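Local structure of laccase (Botrytis aclada, 3SQR) at residues 72-76 with 112-116; 86-91 with 177-181; 451-455 with 504-509. The protein oxidises phenolic substrates such as hydroquinones with molecular oxygen, which it reduces to water at its copper centres, and probably acts in lignin degradation and detoxification of lignin products. The contacts are given in a common frame with arbitrary orientation. Numbering follows the deposited sequence.

Contact 1: 72-76 with 112-116; sequences LSVEN and VTNNL. With NAG (2-acetamido-2-deoxy-beta-D-glucopyranose), chain H; NAG (2-acetamido-2-deoxy-beta-D-glucopyranose), chain G.
Strands 72-76 and 112-114 run parallel, their axes 4.8 Å apart and crossing at -24°. Leu72 pairs with Val112, Ser73 with Thr113 and Val74 with Asn114, each with CA atoms 4.9 Å apart. Thr113 N donates to Leu72 O (2.9 Å), Val74 N to Thr113 O (2.8 Å) and Asn115 N to Val74 O (2.8 Å). An Asx turn follows in 112-116, where Leu116 N donates to Asn114 OD1 (2.9 Å); Asn114 ND2 is hydrogen-bonded to Asn119 O and Ile147 O. Leu72, Val74 and Val112 share one face; Val74 CG2 lies 3.9 Å from Val112 CG1, and Val74 CG1 3.6 Å from Leu116 CG. Ser73, on the other face with Thr113, accepts from Asn115 ND2 at OG (2.7 Å); Ser73 OG donates to Glu75 OE2 (2.6 Å). Asn76 (chi1 t) is N-glycosylated, its ND2 bonded to C1 of the NAG of chain H at 1.4 Å. In this cupredoxin-type sheet, strand 67-79 lies between 86-91 and 107-114, and 152-158 flanks the latter.

Contact 2: 86-91 with 177-181; sequences RSAMTF and DGLFG
Gly178 is the odd point here, with phi/psi of 109/5. At these angles a CB would jam against the Asp177 carbonyl and lie 3.4 Å from Met89 O. Segment 86-91 is an extended edge strand. Segment 177-181 approaches it as a loop that enters strand 180-186, with end-to-end directions 34° apart. The contact joins the two facing sheets of the first cupredoxin beta sandwich. Ala88 CA lies 5.0 Å from Asp177 CA, and Thr90 CA 4.5 Å from Leu179 CA. One direct backbone hydrogen bond joins the segments, Met89 N to Asp177 O at 2.9 Å. A water links Phe91 N (2.9 Å) to Gly178 O (2.8 Å). Leu179 centres an inverse gamma turn, closed by a weak bond from Phe180 N to Gly178 O (2.9 Å). The Leu179 side chain (chi1 t, chi2 p) puts CD1 over the face of the Phe91 ring (chi1 m), 3.4 Å from the centroid, a CH-pi contact. Arg86 (chi1 p) curls back so that NE donates to Ser87 O (2.7 Å). Its NH2 forms a salt bridge with Asp177 OD1 (3.0 Å). The CA-to-CB bond of Phe180 points away from 86-91, and its side chain touches the copper ligand His168. The Asp177 carboxylate also accepts from Ser209 OG and Val210 N, and Arg86 NH1 donates to Ala206 O. The buried charge pair is thus neutralised locally and tied to the chain leading into helix 210-217.

Contact 3: 451-455 with 504-509; sequences YVIED and LPGNGY
Asp455 (chi1 t, chi2 3°) ends strand 448-455 and reaches into the turn of segment 504-509. Its OD2 accepts from Asn507 N at 2.8 Å. Its backbone N donates to Gly508 O at 2.8 Å. Pro505 to Gly508 form a type II beta turn, closed by Gly508 N to Pro505 O (2.8 Å), with Asn507 at phi/psi 63/20. Glu454 and Tyr509 make an antiparallel non-hydrogen-bonded pair, CA-CA 4.3 Å. Tyr509 (chi1 p, chi2 -90°) leads its ring away from that pair; its CD2 still lies 4.0 Å from Val452 CG1. Leu504 (chi1 t, chi2 p) packs its CD2 4.2 Å from Ile453 CG1; its side chain is also about 4 Å from that of His463, a type 1 copper ligand. The contact thus links the two sheets of the third cupredoxin domain beside that copper. Asp455 OD1 is hydrogen-bonded to Thr457 OG1. Both carboxylate oxygens therefore have hydrogen-bond partners, and one aspartate joins the strand end to the type II turn that carries the chain from one sheet of the domain to the other.

In the fold
Strand 67-79 carries the first segment of contact 1, and strand 86-91 follows it. Contact 1 closes the chain from 72-76 to 112-116. Contact 2 starts inside that loop and closes at 177-181, so the two cross. They touch, with about 10 Å between centres: Glu75 N probably bonds to Thr90 O (2.6 Å), and Val74 packs on Phe91 and Leu179. Contact 1 lies within one sheet of the first cupredoxin domain; contact 2 joins that sheet to strand 180-186 of the facing sheet. Contact 3 comes later, in series, and closes a loop within the third domain. Its centre is about 37 and 32 Å from the centres of contacts 1 and 2, across the chain's centre.

Contact 1: 72-76 with 112-116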
ATOM      1  N   LEU A  72     -16.521 -11.106  -0.367  1.00 23.53           N
ATOM      2  CA  LEU A  72     -16.457  -9.689  -0.729  1.00 22.64           C
ATOM      3  C   LEU A  72     -17.070  -9.543  -2.073  1.00 23.31           C
ATOM      4  O   LEU A  72     -16.830 -10.332  -2.986  1.00 24.22           O
ATOM      5  CB  LEU A  72     -15.018  -9.158  -0.801  1.00 22.45           C
ATOM      6  CG  LEU A  72     -14.215  -9.143   0.505  1.00 24.03           C
ATOM      7  CD1 LEU A  72     -12.779  -8.669   0.329  1.00 26.39           C
ATOM      8  CD2 LEU A  72     -14.959  -8.291   1.490  1.00 24.99           C
ATOM      9  N   SER A  73     -17.811  -8.474  -2.203  1.00 22.09           N
ATOM     10  CA  SER A  73     -18.392  -8.121  -3.469  1.00 22.33           C
ATOM     11  C   SER A  73     -17.832  -6.789  -3.919  1.00 22.38           C
ATOM     12  O   SER A  73     -17.928  -5.769  -3.234  1.00 23.94           O
ATOM     13  CB  SER A  73     -19.915  -8.090  -3.334  1.00 23.71           C
ATOM     14  OG  SER A  73     -20.500  -7.425  -4.435  1.00 24.36           O
ATOM     15  N   VAL A  74     -17.246  -6.795  -5.110  1.00 21.93           N
ATOM     16  CA  VAL A  74     -16.747  -5.593  -5.716  1.00 23.35           C
ATOM     17  C   VAL A  74     -17.892  -4.914  -6.410  1.00 25.33           C
ATOM     18  O   VAL A  74     -18.480  -5.477  -7.331  1.00 25.81           O
ATOM     19  CB  VAL A  74     -15.606  -5.854  -6.687  1.00 23.68           C
ATOM     20  CG1 VAL A  74     -15.199  -4.581  -7.427  1.00 20.41           C
ATOM     21  CG2 VAL A  74     -14.451  -6.475  -5.895  1.00 24.89           C
ATOM     22  N   GLU A  75     -18.207  -3.736  -5.927  1.00 25.56           N
ATOM     23  CA  GLU A  75     -19.432  -3.056  -6.335  1.00 25.89           C
ATOM     24  C   GLU A  75     -19.271  -1.688  -6.885  1.00 24.86           C
ATOM     25  O   GLU A  75     -18.344  -0.955  -6.624  1.00 22.58           O
ATOM     26  CB  GLU A  75     -20.395  -2.988  -5.148  1.00 26.23           C
ATOM     27  CG  GLU A  75     -20.554  -4.323  -4.498  1.00 29.71           C
ATOM     28  CD  GLU A  75     -21.782  -4.485  -3.665  1.00 31.48           C
ATOM     29  OE1 GLU A  75     -22.231  -3.523  -2.993  1.00 32.33           O
ATOM     30  OE2 GLU A  75     -22.290  -5.622  -3.693  1.00 40.59           O
ATOM     31  N   ASN A  76     -20.258  -1.352  -7.710  1.00 24.36           N
ATOM     32  CA  ASN A  76     -20.384  -0.063  -8.282  1.00 24.69           C
ATOM     33  C   ASN A  76     -21.392   0.727  -7.475  1.00 25.43           C
ATOM     34  O   ASN A  76     -22.571   0.392  -7.454  1.00 29.05           O
ATOM     35  CB  ASN A  76     -20.766  -0.260  -9.748  1.00 24.87           C
ATOM     36  CG  ASN A  76     -20.567   0.977 -10.559  1.00 24.14           C
ATOM     37  OD1 ASN A  76     -20.446   2.121 -10.067  1.00 26.40           O
ATOM     38  ND2 ASN A  76     -20.552   0.758 -11.872  1.00 27.82           N
ATOM     39  N   VAL A 112     -14.035 -13.416  -3.687  1.00 21.73           N
ATOM     40  CA  VAL A 112     -14.165 -12.096  -4.274  1.00 21.70           C
ATOM     41  C   VAL A 112     -14.994 -12.222  -5.519  1.00 23.92           C
ATOM     42  O   VAL A 112     -14.540 -12.784  -6.525  1.00 24.40           O
ATOM     43  CB  VAL A 112     -12.845 -11.439  -4.621  1.00 21.59           C
ATOM     44  CG1 VAL A 112     -13.077 -10.079  -5.239  1.00 22.38           C
ATOM     45  CG2 VAL A 112     -11.993 -11.255  -3.281  1.00 20.75           C
ATOM     46  N   THR A 113     -16.164 -11.611  -5.468  1.00 24.71           N
ATOM     47  CA  THR A 113     -17.062 -11.588  -6.648  1.00 24.15           C
ATOM     48  C   THR A 113     -17.052 -10.231  -7.265  1.00 24.90           C
ATOM     49  O   THR A 113     -17.224  -9.205  -6.575  1.00 26.86           O
ATOM     50  CB  THR A 113     -18.506 -11.954  -6.236  1.00 23.64           C
ATOM     51  OG1 THR A 113     -18.544 -13.269  -5.615  1.00 25.66           O
ATOM     52  CG2 THR A 113     -19.453 -11.860  -7.482  1.00 23.86           C
ATOM     53  N   ASN A 114     -16.777 -10.190  -8.570  1.00 25.74           N
ATOM     54  CA  ASN A 114     -16.773  -8.953  -9.296  1.00 24.77           C
ATOM     55  C   ASN A 114     -18.167  -8.618  -9.728  1.00 26.66           C
ATOM     56  O   ASN A 114     -18.643  -9.127 -10.718  1.00 27.05           O
ATOM     57  CB  ASN A 114     -15.870  -8.985 -10.557  1.00 24.31           C
ATOM     58  CG  ASN A 114     -15.815  -7.698 -11.243  1.00 23.29           C
ATOM     59  OD1 ASN A 114     -16.387  -6.693 -10.779  1.00 24.42           O
ATOM     60  ND2 ASN A 114     -15.033  -7.645 -12.369  1.00 22.69           N
ATOM     61  N   ASN A 115     -18.781  -7.688  -9.036  1.00 25.62           N
ATOM     62  CA  ASN A 115     -20.101  -7.182  -9.422  1.00 26.84           C
ATOM     63  C   ASN A 115     -20.105  -5.825 -10.118  1.00 26.51           C
ATOM     64  O   ASN A 115     -21.140  -5.133 -10.150  1.00 28.02           O
ATOM     65  CB  ASN A 115     -21.046  -7.222  -8.228  1.00 25.44           C
ATOM     66  CG  ASN A 115     -21.413  -8.622  -7.858  1.00 27.12           C
ATOM     67  OD1 ASN A 115     -21.827  -9.440  -8.728  1.00 28.65           O
ATOM     68  ND2 ASN A 115     -21.189  -8.968  -6.576  1.00 23.75           N
ATOM     69  N   LEU A 116     -18.963  -5.440 -10.687  1.00 24.99           N
ATOM     70  CA  LEU A 116     -18.897  -4.331 -11.591  1.00 26.12           C
ATOM     71  C   LEU A 116     -19.367  -4.883 -12.940  1.00 27.82           C
ATOM     72  O   LEU A 116     -19.235  -6.090 -13.188  1.00 28.92           O
ATOM     73  CB  LEU A 116     -17.471  -3.822 -11.741  1.00 25.83           C
ATOM     74  CG  LEU A 116     -16.857  -3.349 -10.410  1.00 22.88           C
ATOM     75  CD1 LEU A 116     -15.353  -3.099 -10.773  1.00 24.56           C
ATOM     76  CD2 LEU A 116     -17.587  -2.144  -9.804  1.00 27.54           C
TER
HETATM   77  C1  NAG H 548     -20.452   1.851 -12.750  1.00 30.06           C
HETATM   78  C2  NAG H 548     -19.995   1.413 -14.111  1.00 29.04           C
HETATM   79  C3  NAG H 548     -20.034   2.593 -15.052  1.00 30.78           C
HETATM   80  C4  NAG H 548     -21.413   3.248 -15.093  1.00 33.00           C
HETATM   81  C5  NAG H 548     -21.790   3.560 -13.657  1.00 34.47           C
HETATM   82  C6  NAG H 548     -23.186   4.193 -13.620  1.00 40.37           C
HETATM   83  C7  NAG H 548     -18.173  -0.164 -14.019  1.00 25.63           C
HETATM   84  C8  NAG H 548     -16.691  -0.283 -13.880  1.00 27.68           C
HETATM   85  N2  NAG H 548     -18.600   1.040 -14.014  1.00 29.14           N
HETATM   86  O3  NAG H 548     -19.617   2.157 -16.313  1.00 30.06           O
HETATM   87  O4  NAG H 548     -21.311   4.463 -15.821  1.00 35.31           O
HETATM   88  O5  NAG H 548     -21.785   2.344 -12.919  1.00 35.76           O
HETATM   89  O6  NAG H 548     -24.110   3.216 -14.052  1.00 40.24           O
HETATM   90  O7  NAG H 548     -18.882  -1.148 -14.116  1.00 28.92           O
HETATM   91  C1  NAG G 547     -20.410  -8.499   0.949  1.00 23.95           C
HETATM   92  C2  NAG G 547     -20.796  -9.463   2.046  1.00 24.73           C
HETATM   93  C3  NAG G 547     -21.128 -10.819   1.479  1.00 23.59           C
HETATM   94  C4  NAG G 547     -22.223 -10.659   0.467  1.00 23.38           C
HETATM   95  C5  NAG G 547     -21.801  -9.680  -0.592  1.00 22.93           C
HETATM   96  C6  NAG G 547     -22.878  -9.459  -1.656  1.00 25.75           C
HETATM   97  C7  NAG G 547     -19.487  -8.867   4.028  1.00 24.94           C
HETATM   98  C8  NAG G 547     -18.183  -9.119   4.733  1.00 25.33           C
HETATM   99  N2  NAG G 547     -19.630  -9.593   2.906  1.00 22.80           N
HETATM  100  O3  NAG G 547     -21.599 -11.594   2.514  1.00 25.67           O
HETATM  101  O4  NAG G 547     -22.449 -11.893  -0.111  1.00 23.20           O
HETATM  102  O5  NAG G 547     -21.497  -8.411  -0.002  1.00 24.63           O
HETATM  103  O6  NAG G 547     -24.047  -8.920  -0.993  1.00 25.61           O
HETATM  104  O7  NAG G 547     -20.306  -8.058   4.464  1.00 24.26           O
HETATM  105  O   HOH W   1     -18.235 -13.301  -2.896  1.00 28.52           O
HETATM  106  O   HOH W   2     -22.204  -3.288  -8.515  1.00 34.14           O

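Contact 2: 86-91 with 177-181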
ATOM      1  N   ARG A  86     -20.951  10.958  -5.078  1.00 25.48           N
ATOM      2  CA  ARG A  86     -20.280  10.462  -6.282  1.00 25.52           C
ATOM      3  C   ARG A  86     -20.249   8.994  -6.370  1.00 25.75           C
ATOM      4  O   ARG A  86     -20.533   8.296  -5.388  1.00 25.67           O
ATOM      5  CB  ARG A  86     -18.834  11.024  -6.345  1.00 25.05           C
ATOM      6  CG  ARG A  86     -18.019  10.828  -5.082  1.00 23.59           C
ATOM      7  CD  ARG A  86     -16.508  10.776  -5.431  1.00 25.50           C
ATOM      8  NE  ARG A  86     -16.183   9.598  -6.206  1.00 26.45           N
ATOM      9  CZ  ARG A  86     -14.953   9.180  -6.515  1.00 27.32           C
ATOM     10  NH1 ARG A  86     -13.887   9.861  -6.113  1.00 27.03           N
ATOM     11  NH2 ARG A  86     -14.808   8.087  -7.242  1.00 27.06           N
ATOM     12  N   SER A  87     -19.853   8.505  -7.551  1.00 24.98           N
ATOM     13  CA  SER A  87     -19.703   7.105  -7.773  1.00 25.64           C
ATOM     14  C   SER A  87     -18.489   6.623  -6.957  1.00 24.93           C
ATOM     15  O   SER A  87     -17.567   7.379  -6.641  1.00 27.15           O
ATOM     16  CB  SER A  87     -19.453   6.789  -9.233  1.00 26.59           C
ATOM     17  OG  SER A  87     -18.176   7.307  -9.673  1.00 27.61           O
ATOM     18  N   ALA A  88     -18.512   5.340  -6.702  1.00 24.54           N
ATOM     19  CA  ALA A  88     -17.329   4.655  -6.176  1.00 25.68           C
ATOM     20  C   ALA A  88     -17.311   3.226  -6.601  1.00 25.37           C
ATOM     21  O   ALA A  88     -18.312   2.644  -6.988  1.00 27.23           O
ATOM     22  CB  ALA A  88     -17.245   4.779  -4.635  1.00 23.97           C
ATOM     23  N   MET A  89     -16.131   2.637  -6.544  1.00 23.80           N
ATOM     24  CA  MET A  89     -15.938   1.231  -6.668  1.00 23.22           C
ATOM     25  C   MET A  89     -15.479   0.713  -5.334  1.00 23.35           C
ATOM     26  O   MET A  89     -14.420   1.129  -4.822  1.00 22.82           O
ATOM     27  CB  MET A  89     -14.906   0.912  -7.733  1.00 24.32           C
ATOM     28  CG  MET A  89     -15.265   1.532  -9.020  1.00 25.22           C
ATOM     29  SD  MET A  89     -14.268   0.938 -10.394  1.00 26.37           S
ATOM     30  CE  MET A  89     -14.883   1.997 -11.737  1.00 26.49           C
ATOM     31  N   THR A  90     -16.304  -0.161  -4.770  1.00 22.84           N
ATOM     32  CA  THR A  90     -16.174  -0.528  -3.389  1.00 23.00           C
ATOM     33  C   THR A  90     -16.164  -2.031  -3.190  1.00 22.08           C
ATOM     34  O   THR A  90     -16.705  -2.785  -3.963  1.00 22.40           O
ATOM     35  CB  THR A  90     -17.320   0.054  -2.547  1.00 23.15           C
ATOM     36  OG1 THR A  90     -18.573  -0.580  -2.842  1.00 23.48           O
ATOM     37  CG2 THR A  90     -17.456   1.551  -2.756  1.00 23.74           C
ATOM     38  N   PHE A  91     -15.661  -2.438  -2.029  1.00 20.90           N
ATOM     39  CA  PHE A  91     -15.973  -3.712  -1.474  1.00 21.50           C
ATOM     40  C   PHE A  91     -17.201  -3.497  -0.601  1.00 22.44           C
ATOM     41  O   PHE A  91     -17.173  -2.793   0.445  1.00 21.19           O
ATOM     42  CB  PHE A  91     -14.846  -4.192  -0.589  1.00 21.69           C
ATOM     43  CG  PHE A  91     -13.561  -4.408  -1.330  1.00 20.83           C
ATOM     44  CD1 PHE A  91     -13.445  -5.511  -2.147  1.00 21.27           C
ATOM     45  CD2 PHE A  91     -12.510  -3.509  -1.224  1.00 21.03           C
ATOM     46  CE1 PHE A  91     -12.274  -5.780  -2.819  1.00 22.23           C
ATOM     47  CE2 PHE A  91     -11.304  -3.764  -1.907  1.00 20.79           C
ATOM     48  CZ  PHE A  91     -11.211  -4.881  -2.698  1.00 22.29           C
ATOM     49  N   ASP A 177     -10.951   4.890  -6.638  1.00 25.61           N
ATOM     50  CA  ASP A 177     -12.385   5.107  -6.561  1.00 23.73           C
ATOM     51  C   ASP A 177     -12.968   4.438  -5.313  1.00 24.61           C
ATOM     52  O   ASP A 177     -14.173   4.297  -5.185  1.00 24.05           O
ATOM     53  CB  ASP A 177     -13.063   4.621  -7.813  1.00 24.03           C
ATOM     54  CG  ASP A 177     -13.055   5.660  -8.953  1.00 21.05           C
ATOM     55  OD1 ASP A 177     -12.587   6.816  -8.744  1.00 25.76           O
ATOM     56  OD2 ASP A 177     -13.633   5.303 -10.037  1.00 27.84           O
ATOM     57  N   GLY A 178     -12.105   4.030  -4.402  1.00 24.14           N
ATOM     58  CA  GLY A 178     -12.512   3.530  -3.090  1.00 22.80           C
ATOM     59  C   GLY A 178     -12.342   2.037  -2.861  1.00 22.50           C
ATOM     60  O   GLY A 178     -12.774   1.555  -1.805  1.00 22.12           O
ATOM     61  N   LEU A 179     -11.749   1.308  -3.832  1.00 22.52           N
ATOM     62  CA  LEU A 179     -11.673  -0.142  -3.824  1.00 20.15           C
ATOM     63  C   LEU A 179     -10.477  -0.659  -2.962  1.00 21.54           C
ATOM     64  O   LEU A 179      -9.467  -1.185  -3.455  1.00 21.00           O
ATOM     65  CB  LEU A 179     -11.680  -0.719  -5.231  1.00 22.54           C
ATOM     66  CG  LEU A 179     -12.042  -2.174  -5.347  1.00 18.67           C
ATOM     67  CD1 LEU A 179     -13.352  -2.579  -4.585  1.00 18.39           C
ATOM     68  CD2 LEU A 179     -12.234  -2.522  -6.881  1.00 19.68           C
ATOM     69  N   PHE A 180     -10.601  -0.402  -1.681  1.00 20.70           N
ATOM     70  CA  PHE A 180      -9.598  -0.809  -0.676  1.00 21.21           C
ATOM     71  C   PHE A 180     -10.248  -0.990   0.691  1.00 22.63           C
ATOM     72  O   PHE A 180     -11.336  -0.502   0.917  1.00 21.79           O
ATOM     73  CB  PHE A 180      -8.484   0.261  -0.573  1.00 21.34           C
ATOM     74  CG  PHE A 180      -8.939   1.562  -0.001  1.00 21.36           C
ATOM     75  CD1 PHE A 180      -8.927   1.767   1.378  1.00 22.03           C
ATOM     76  CD2 PHE A 180      -9.396   2.578  -0.797  1.00 24.18           C
ATOM     77  CE1 PHE A 180      -9.373   2.962   1.958  1.00 23.58           C
ATOM     78  CE2 PHE A 180      -9.802   3.806  -0.214  1.00 23.63           C
ATOM     79  CZ  PHE A 180      -9.828   3.973   1.144  1.00 23.90           C
ATOM     80  N   GLY A 181      -9.583  -1.689   1.579  1.00 21.01           N
ATOM     81  CA  GLY A 181     -10.065  -1.889   2.943  1.00 21.90           C
ATOM     82  C   GLY A 181      -8.904  -2.255   3.812  1.00 20.55           C
ATOM     83  O   GLY A 181      -7.770  -2.459   3.305  1.00 21.31           O
TER
HETATM   84  O   HOH W   3     -11.721   8.986  -7.473  1.00 35.13           O
HETATM   85  O   HOH W   4     -16.271   5.438  -9.216  1.00 28.01           O
HETATM   86  O   HOH W   5     -14.328  -0.440  -0.493  1.00 21.03           O

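Contact 3: 451-455 with 504-509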
ATOM      1  N   TYR A 451      18.619  -4.582  -5.269  1.00 26.90           N
ATOM      2  CA  TYR A 451      18.009  -3.987  -6.416  1.00 25.29           C
ATOM      3  C   TYR A 451      18.128  -2.495  -6.209  1.00 25.98           C
ATOM      4  O   TYR A 451      17.681  -1.942  -5.181  1.00 26.41           O
ATOM      5  CB  TYR A 451      16.531  -4.383  -6.528  1.00 24.43           C
ATOM      6  CG  TYR A 451      15.815  -3.730  -7.654  1.00 24.79           C
ATOM      7  CD1 TYR A 451      16.037  -4.105  -8.967  1.00 28.44           C
ATOM      8  CD2 TYR A 451      14.862  -2.735  -7.417  1.00 27.06           C
ATOM      9  CE1 TYR A 451      15.351  -3.525  -9.992  1.00 27.13           C
ATOM     10  CE2 TYR A 451      14.195  -2.142  -8.455  1.00 25.86           C
ATOM     11  CZ  TYR A 451      14.431  -2.540  -9.740  1.00 29.27           C
ATOM     12  OH  TYR A 451      13.745  -1.931 -10.771  1.00 29.97           O
ATOM     13  N   VAL A 452      18.800  -1.846  -7.148  1.00 26.39           N
ATOM     14  CA  VAL A 452      19.012  -0.401  -7.075  1.00 25.65           C
ATOM     15  C   VAL A 452      18.145   0.210  -8.159  1.00 26.67           C
ATOM     16  O   VAL A 452      18.278  -0.096  -9.306  1.00 25.24           O
ATOM     17  CB  VAL A 452      20.514   0.032  -7.316  1.00 26.27           C
ATOM     18  CG1 VAL A 452      20.612   1.575  -7.298  1.00 26.35           C
ATOM     19  CG2 VAL A 452      21.439  -0.478  -6.215  1.00 25.00           C
ATOM     20  N   ILE A 453      17.266   1.117  -7.764  1.00 25.69           N
ATOM     21  CA  ILE A 453      16.462   1.791  -8.727  1.00 25.69           C
ATOM     22  C   ILE A 453      16.831   3.276  -8.612  1.00 24.53           C
ATOM     23  O   ILE A 453      16.880   3.850  -7.528  1.00 23.28           O
ATOM     24  CB  ILE A 453      14.949   1.545  -8.525  1.00 24.25           C
ATOM     25  CG1 ILE A 453      14.171   2.252  -9.642  1.00 28.98           C
ATOM     26  CG2 ILE A 453      14.512   1.895  -7.095  1.00 27.10           C
ATOM     27  CD1 ILE A 453      12.717   1.818  -9.764  1.00 29.56           C
ATOM     28  N   GLU A 454      17.183   3.822  -9.753  1.00 25.51           N
ATOM     29  CA  GLU A 454      17.678   5.176  -9.887  1.00 24.87           C
ATOM     30  C   GLU A 454      16.677   6.060 -10.526  1.00 24.42           C
ATOM     31  O   GLU A 454      16.033   5.706 -11.523  1.00 25.83           O
ATOM     32  CB  GLU A 454      18.908   5.187 -10.789  1.00 25.68           C
ATOM     33  CG  GLU A 454      20.043   4.373 -10.295  1.00 27.09           C
ATOM     34  CD  GLU A 454      21.225   4.556 -11.228  1.00 29.76           C
ATOM     35  OE1 GLU A 454      21.566   5.728 -11.499  1.00 29.76           O
ATOM     36  OE2 GLU A 454      21.751   3.523 -11.698  1.00 29.74           O
ATOM     37  N   ASP A 455      16.547   7.234  -9.982  1.00 25.84           N
ATOM     38  CA  ASP A 455      15.707   8.244 -10.633  1.00 25.42           C
ATOM     39  C   ASP A 455      16.546   9.068 -11.596  1.00 25.63           C
ATOM     40  O   ASP A 455      17.211   9.981 -11.151  1.00 26.00           O
ATOM     41  CB  ASP A 455      15.125   9.184  -9.576  1.00 24.43           C
ATOM     42  CG  ASP A 455      14.140  10.243 -10.191  1.00 26.61           C
ATOM     43  OD1 ASP A 455      13.927  10.155 -11.389  1.00 27.79           O
ATOM     44  OD2 ASP A 455      13.640  11.124  -9.473  1.00 27.41           O
ATOM     45  N   LEU A 504      11.691   5.966  -3.539  1.00 23.88           N
ATOM     46  CA  LEU A 504      12.805   6.309  -4.428  1.00 22.60           C
ATOM     47  C   LEU A 504      12.971   7.828  -4.316  1.00 24.58           C
ATOM     48  O   LEU A 504      12.123   8.590  -4.772  1.00 25.00           O
ATOM     49  CB  LEU A 504      12.503   5.944  -5.857  1.00 22.85           C
ATOM     50  CG  LEU A 504      13.366   6.546  -6.956  1.00 22.64           C
ATOM     51  CD1 LEU A 504      14.834   6.218  -6.735  1.00 23.79           C
ATOM     52  CD2 LEU A 504      12.828   6.030  -8.310  1.00 20.62           C
ATOM     53  N   PRO A 505      14.078   8.266  -3.724  1.00 24.57           N
ATOM     54  CA  PRO A 505      14.217   9.734  -3.570  1.00 24.65           C
ATOM     55  C   PRO A 505      14.295  10.445  -4.875  1.00 24.31           C
ATOM     56  O   PRO A 505      14.975  10.017  -5.738  1.00 22.96           O
ATOM     57  CB  PRO A 505      15.545   9.878  -2.824  1.00 24.82           C
ATOM     58  CG  PRO A 505      15.641   8.586  -2.039  1.00 23.39           C
ATOM     59  CD  PRO A 505      15.178   7.567  -3.054  1.00 24.82           C
ATOM     60  N   GLY A 506      13.655  11.612  -4.959  1.00 23.36           N
ATOM     61  CA  GLY A 506      13.699  12.410  -6.132  1.00 24.56           C
ATOM     62  C   GLY A 506      15.144  12.747  -6.475  1.00 23.50           C
ATOM     63  O   GLY A 506      15.885  13.247  -5.625  1.00 25.95           O
ATOM     64  N   ASN A 507      15.472  12.377  -7.704  1.00 24.25           N
ATOM     65  CA  ASN A 507      16.809  12.504  -8.341  1.00 24.79           C
ATOM     66  C   ASN A 507      17.868  11.678  -7.642  1.00 24.71           C
ATOM     67  O   ASN A 507      19.072  11.894  -7.865  1.00 24.02           O
ATOM     68  CB  ASN A 507      17.220  13.982  -8.387  1.00 24.77           C
ATOM     69  CG  ASN A 507      16.283  14.804  -9.252  1.00 24.42           C
ATOM     70  OD1 ASN A 507      15.839  14.351 -10.301  1.00 26.74           O
ATOM     71  ND2 ASN A 507      15.979  16.030  -8.825  1.00 26.64           N
ATOM     72  N   GLY A 508      17.435  10.686  -6.883  1.00 23.98           N
ATOM     73  CA  GLY A 508      18.353   9.840  -6.155  1.00 24.55           C
ATOM     74  C   GLY A 508      18.201   8.388  -6.485  1.00 23.51           C
ATOM     75  O   GLY A 508      17.861   8.031  -7.603  1.00 25.52           O
ATOM     76  N   TYR A 509      18.547   7.544  -5.530  1.00 24.65           N
ATOM     77  CA  TYR A 509      18.367   6.102  -5.724  1.00 25.69           C
ATOM     78  C   TYR A 509      17.939   5.409  -4.441  1.00 25.01           C
ATOM     79  O   TYR A 509      18.146   5.855  -3.327  1.00 26.10           O
ATOM     80  CB  TYR A 509      19.644   5.485  -6.324  1.00 26.01           C
ATOM     81  CG  TYR A 509      20.810   5.536  -5.399  1.00 26.91           C
ATOM     82  CD1 TYR A 509      21.685   6.616  -5.391  1.00 29.56           C
ATOM     83  CD2 TYR A 509      21.091   4.452  -4.547  1.00 28.05           C
ATOM     84  CE1 TYR A 509      22.754   6.645  -4.527  1.00 29.90           C
ATOM     85  CE2 TYR A 509      22.146   4.482  -3.695  1.00 31.04           C
ATOM     86  CZ  TYR A 509      22.982   5.577  -3.692  1.00 31.97           C
ATOM     87  OH  TYR A 509      24.057   5.541  -2.836  1.00 31.04           O
TER
HETATM   88  O   HOH W   6      16.948  12.606 -11.976  1.00 29.78           O
HETATM   89  O   HOH W   7      19.828   9.864  -9.933  1.00 30.24           O